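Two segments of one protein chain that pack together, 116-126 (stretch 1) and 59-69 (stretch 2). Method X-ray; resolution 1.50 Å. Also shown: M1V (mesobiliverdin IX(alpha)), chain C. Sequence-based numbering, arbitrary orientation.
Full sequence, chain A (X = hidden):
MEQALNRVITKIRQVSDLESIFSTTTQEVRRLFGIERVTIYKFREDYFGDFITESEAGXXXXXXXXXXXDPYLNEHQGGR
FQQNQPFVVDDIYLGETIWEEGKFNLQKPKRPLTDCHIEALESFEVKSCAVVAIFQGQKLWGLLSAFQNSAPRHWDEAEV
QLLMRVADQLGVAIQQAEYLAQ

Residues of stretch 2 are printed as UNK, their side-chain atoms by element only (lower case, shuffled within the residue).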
# COMPACT_ATOMS: atom_id res chain seq x y z
N CYS A 116 6.19 16.21 -9.35
CA CYS A 116 6.64 15.01 -10.06
C CYS A 116 6.14 13.73 -9.39
O CYS A 116 5.96 12.71 -10.08
CB CYS A 116 8.17 14.97 -10.21
SG CYS A 116 9.22 14.97 -8.76
N HIS A 117 5.92 13.77 -8.07
CA HIS A 117 5.23 12.68 -7.39
C HIS A 117 3.80 12.56 -7.88
O HIS A 117 3.34 11.47 -8.26
CB HIS A 117 5.30 12.94 -5.88
CG HIS A 117 4.77 11.82 -5.03
ND1 HIS A 117 4.79 11.88 -3.65
CD2 HIS A 117 4.21 10.62 -5.35
CE1 HIS A 117 4.27 10.77 -3.15
NE2 HIS A 117 3.92 9.99 -4.16
N ILE A 118 3.09 13.70 -7.95
CA ILE A 118 1.73 13.70 -8.49
C ILE A 118 1.71 13.15 -9.91
O ILE A 118 0.83 12.36 -10.27
CB ILE A 118 1.14 15.12 -8.43
CG1 ILE A 118 0.87 15.51 -6.98
CG2 ILE A 118 -0.18 15.19 -9.21
CD1 ILE A 118 0.50 16.97 -6.81
N GLU A 119 2.69 13.53 -10.73
CA GLU A 119 2.70 13.08 -12.12
C GLU A 119 2.94 11.57 -12.21
O GLU A 119 2.33 10.87 -13.04
CB GLU A 119 3.77 13.85 -12.89
CG GLU A 119 3.83 13.53 -14.37
CD GLU A 119 5.06 14.11 -15.05
OE1 GLU A 119 5.42 13.63 -16.14
OE2 GLU A 119 5.65 15.06 -14.49
N ALA A 120 3.82 11.05 -11.35
CA ALA A 120 4.05 9.61 -11.26
C ALA A 120 2.76 8.87 -10.90
O ALA A 120 2.43 7.85 -11.51
CB ALA A 120 5.14 9.33 -10.23
N LEU A 121 2.02 9.38 -9.92
CA LEU A 121 0.74 8.79 -9.55
C LEU A 121 -0.25 8.82 -10.71
O LEU A 121 -0.92 7.82 -11.00
CB LEU A 121 0.19 9.51 -8.31
CG LEU A 121 0.93 9.18 -7.01
CD1 LEU A 121 0.71 10.23 -5.92
CD2 LEU A 121 0.50 7.81 -6.52
N GLU A 122 -0.35 9.96 -11.40
CA GLU A 122 -1.17 10.04 -12.60
C GLU A 122 -0.76 8.99 -13.63
O GLU A 122 -1.62 8.40 -14.30
CB GLU A 122 -1.10 11.45 -13.20
CG GLU A 122 -1.93 12.50 -12.46
CD GLU A 122 -1.55 13.90 -12.87
OE1 GLU A 122 -0.47 14.06 -13.48
OE2 GLU A 122 -2.33 14.83 -12.59
N SER A 123 0.54 8.73 -13.76
CA SER A 123 0.98 7.74 -14.74
C SER A 123 0.50 6.34 -14.39
O SER A 123 0.44 5.47 -15.28
CB SER A 123 2.50 7.75 -14.90
OG SER A 123 3.14 6.93 -13.93
N PHE A 124 0.17 6.08 -13.13
CA PHE A 124 -0.37 4.80 -12.70
C PHE A 124 -1.88 4.86 -12.51
O PHE A 124 -2.47 3.90 -12.00
CB PHE A 124 0.34 4.35 -11.43
CG PHE A 124 1.80 4.04 -11.64
CD1 PHE A 124 2.18 3.03 -12.51
CD2 PHE A 124 2.79 4.77 -11.00
CE1 PHE A 124 3.52 2.76 -12.73
CE2 PHE A 124 4.13 4.50 -11.22
CZ PHE A 124 4.49 3.49 -12.08
N GLU A 125 -2.52 5.96 -12.95
CA GLU A 125 -3.97 6.16 -12.93
C GLU A 125 -4.53 6.32 -11.52
O GLU A 125 -5.70 6.05 -11.28
CB GLU A 125 -4.70 5.02 -13.64
CG GLU A 125 -4.11 4.68 -14.99
CD GLU A 125 -5.02 3.79 -15.77
OE1 GLU A 125 -5.66 4.28 -16.72
OE2 GLU A 125 -5.11 2.60 -15.43
N VAL A 126 -3.72 6.82 -10.58
CA VAL A 126 -4.10 6.91 -9.17
C VAL A 126 -4.63 8.32 -8.89
O VAL A 126 -4.01 9.31 -9.30
CB VAL A 126 -2.90 6.59 -8.26
CG1 VAL A 126 -3.24 6.83 -6.78
CG2 VAL A 126 -2.40 5.15 -8.47
N UNK A 59 -11.87 -1.63 -15.10
CA UNK A 59 -11.28 -1.56 -16.43
C UNK A 59 -10.08 -0.63 -16.55
O UNK A 59 -9.98 0.16 -17.48
N UNK A 60 -9.17 -0.74 -15.60
CA UNK A 60 -7.95 0.04 -15.54
C UNK A 60 -6.78 -0.73 -16.14
O UNK A 60 -6.85 -1.95 -16.33
c UNK A 60 -9.87 0.47 -12.76
n UNK A 60 -10.81 1.40 -12.40
c UNK A 60 -8.61 3.56 -14.18
c UNK A 60 -9.21 2.45 -13.57
c UNK A 60 -9.22 4.79 -14.06
c UNK A 60 -7.67 0.42 -14.08
c UNK A 60 -11.05 3.87 -12.78
c UNK A 60 -10.43 2.62 -12.88
c UNK A 60 -8.86 1.07 -13.47
c UNK A 60 -10.44 4.93 -13.38
N UNK A 61 -5.70 -0.02 -16.45
CA UNK A 61 -4.50 -0.69 -16.92
C UNK A 61 -3.94 -1.60 -15.83
O UNK A 61 -4.01 -1.29 -14.64
c UNK A 61 -2.41 1.46 -19.38
n UNK A 61 -2.94 4.22 -18.80
n UNK A 61 -1.01 4.33 -17.56
c UNK A 61 -3.68 0.97 -18.69
n UNK A 61 -1.59 2.35 -18.56
c UNK A 61 -3.42 0.32 -17.34
c UNK A 61 -1.85 3.63 -18.31
N UNK A 62 -3.36 -2.72 -16.26
CA UNK A 62 -2.67 -3.61 -15.35
C UNK A 62 -1.29 -3.05 -15.04
O UNK A 62 -0.55 -2.66 -15.96
n UNK A 62 -4.85 -9.33 -17.00
c UNK A 62 -2.56 -5.01 -15.95
c UNK A 62 -3.67 -7.26 -16.23
c UNK A 62 -3.87 -5.79 -15.90
c UNK A 62 -4.91 -7.84 -16.90
N UNK A 63 -0.94 -2.99 -13.75
CA UNK A 63 0.36 -2.49 -13.33
C UNK A 63 1.39 -3.59 -13.13
O UNK A 63 2.59 -3.30 -13.16
c UNK A 63 -0.75 0.23 -10.85
c UNK A 63 -0.54 0.31 -13.35
c UNK A 63 0.24 -1.69 -12.03
c UNK A 63 -0.80 -0.57 -12.13
N UNK A 64 0.96 -4.84 -12.92
CA UNK A 64 1.93 -5.91 -12.73
C UNK A 64 2.78 -6.03 -13.99
O UNK A 64 2.28 -5.93 -15.12
c UNK A 64 1.24 -7.23 -12.38
c UNK A 64 2.24 -8.38 -12.43
c UNK A 64 0.62 -7.14 -10.99
N UNK A 65 4.09 -6.23 -13.79
CA UNK A 65 5.06 -6.18 -14.86
C UNK A 65 5.81 -4.87 -14.92
O UNK A 65 6.95 -4.84 -15.41
N UNK A 66 5.22 -3.80 -14.42
CA UNK A 66 5.76 -2.46 -14.54
C UNK A 66 6.53 -2.09 -13.28
O UNK A 66 6.31 -2.63 -12.20
o UNK A 66 4.07 -1.62 -16.07
c UNK A 66 4.64 -1.44 -14.78
N UNK A 67 7.46 -1.15 -13.44
CA UNK A 67 8.19 -0.64 -12.30
C UNK A 67 7.86 0.81 -11.98
O UNK A 67 7.34 1.55 -12.82
N UNK A 68 8.15 1.21 -10.75
CA UNK A 68 8.14 2.62 -10.36
C UNK A 68 9.49 2.89 -9.72
O UNK A 68 9.81 2.33 -8.66
c UNK A 68 4.98 7.04 -7.41
c UNK A 68 7.68 5.37 -9.13
c UNK A 68 4.47 4.30 -7.85
c UNK A 68 3.56 5.11 -7.20
c UNK A 68 5.91 6.23 -8.06
c UNK A 68 6.98 2.91 -9.41
n UNK A 68 7.14 6.52 -8.59
c UNK A 68 5.67 4.86 -8.29
c UNK A 68 6.81 4.33 -8.97
c UNK A 68 3.82 6.45 -6.99
N UNK A 69 10.30 3.73 -10.38
CA UNK A 69 11.63 4.09 -9.88
C UNK A 69 11.52 5.47 -9.25
O UNK A 69 11.79 6.51 -9.87
o UNK A 69 14.15 1.49 -13.17
o UNK A 69 14.14 3.69 -13.34
c UNK A 69 13.75 2.62 -12.81
c UNK A 69 12.72 2.68 -11.70
c UNK A 69 12.67 4.05 -11.01
OA M1V C . 8.42 9.05 -9.36
C1A M1V C . 8.80 10.11 -8.89
NA M1V C . 8.68 10.45 -7.60
C2A M1V C . 9.44 11.15 -9.60
CMA M1V C . 9.75 11.14 -11.08
C3A M1V C . 9.71 12.18 -8.71
CAA M1V C . 10.36 13.48 -9.00
CBA M1V C . 11.67 13.66 -8.23
C4A M1V C . 9.21 11.73 -7.39
CHA M1V C . 9.30 12.45 -6.24
C1B M1V C . 8.87 12.13 -4.87
C2B M1V C . 9.01 13.07 -3.82
CMB M1V C . 9.58 14.46 -3.94
C3B M1V C . 8.53 12.49 -2.68
CAB M1V C . 8.46 13.12 -1.30
CBB M1V C . 7.01 13.48 -0.96
CGB M1V C . 6.53 14.62 -1.83
O2B M1V C . 7.02 15.77 -1.68
O1B M1V C . 5.64 14.45 -2.69
NB M1V C . 8.32 11.01 -4.38
C4B M1V C . 8.10 11.18 -3.06
CHB M1V C . 7.55 10.29 -2.12
C1C M1V C . 6.89 9.06 -2.26
C2C M1V C . 6.14 8.49 -1.22
CAC M1V C . 6.02 9.06 0.17
CBC M1V C . 7.33 8.58 0.87
CGC M1V C . 7.73 9.34 2.12
O2C M1V C . 7.01 10.26 2.56
O1C M1V C . 8.79 9.06 2.73
C3C M1V C . 5.63 7.29 -1.71
CMC M1V C . 4.76 6.34 -0.92
NC M1V C . 6.81 8.25 -3.37
C4C M1V C . 6.04 7.15 -3.05
CHC M1V C . 5.83 6.14 -4.03
C1D M1V C . 4.98 5.06 -4.03
C2D M1V C . 5.29 3.76 -4.51
CMD M1V C . 6.63 3.32 -5.04
ND M1V C . 3.64 5.07 -3.64
C4D M1V C . 3.14 3.83 -3.83
OD M1V C . 1.98 3.53 -3.58
C3D M1V C . 4.17 2.99 -4.37
CAD M1V C . 4.06 1.53 -4.71
CBD M1V C . 3.29 1.38 -6.01

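Position 59 has no atoms beyond the backbone, and its phi of 75° is one that favours glycine; it is Gly59, clear of stretch 1. Position 60 carries one carbon followed by fused five- and six-membered rings holding eight carbons and one nitrogen, set beside the Glu125 carboxylate; only tryptophan supplies such a ring system. In Trp60 the CB lies 3.6 Å from Glu125 OE2, and this oxygen sits at the edge of the indole.

At position 61 three carbons and a nitrogen lead to a carbon bearing two more nitrogens, a guanidinium that lies by Ser123 O and the Glu125 carboxylate, so the residue is Arg61. Its backbone N donates a hydrogen bond to Glu125 OE2 (2.9 Å, 149°), while Arg61 NH1 and Glu125 OE1, 3.4 Å apart, form a salt bridge. Because that oxygen lies well out of the guanidinium plane, the bridge rests on charge alone. Arg61 NH2 also comes within 2.9 Å of Ser123 O, but the angle is too poor for a hydrogen bond.

Position 62, four carbons in a row ending in nitrogen, is Lys62, and its CA-to-CB bond points away from stretch 1. Position 63 has four carbons forked at the second, meeting the edge of the Phe124 ring, the pattern of leucine; Leu63 CD2 is 3.9 Å from Phe124 CD1. The three carbons of position 64, one carrying the other two, identify Val64, which is out of reach of stretch 1.

Position 65 lacks a side chain, and at phi 99° and psi -25° a CB would jam against the preceding carbonyl oxygen: Gly65. One carbon and one oxygen make position 66 Ser66, which closes a type II turn through a hydrogen bond from its N to Leu63 O (3.0 Å). Position 67, again without side-chain atoms, has its backbone O 3.5 Å from Phe124 CZ and is Gly67.

Position 68 repeats the fused rings with eight carbons and one nitrogen, and the rim of the six-membered ring meets the helix, near His117, Ala120 and Leu121, while one face is covered by Phe124: Trp68. Its CZ2 is 3.6 Å from Ala120 CB, its CH2 3.6 Å from Leu121 CD2 and its CD2 3.3 Å from Phe124 CE2. Position 69, three carbons with two oxygens on the third, is Glu69, whose CA-to-CB bond points away from stretch 1.

The contact thus has two parts. Trp68 lies between Phe124 on one face and mesobiliverdin on the other, Trp68 NE1 donating a hydrogen bond to M1V OA (2.9 Å); Cys116 SG anchors the same pigment covalently through M1V CAA (1.9 Å). Beyond the helix, Glu125 reaches toward stretch 2 and holds Arg61 by backbone and charge.

Stretch 2 59-69: GWRKLVGSGWE
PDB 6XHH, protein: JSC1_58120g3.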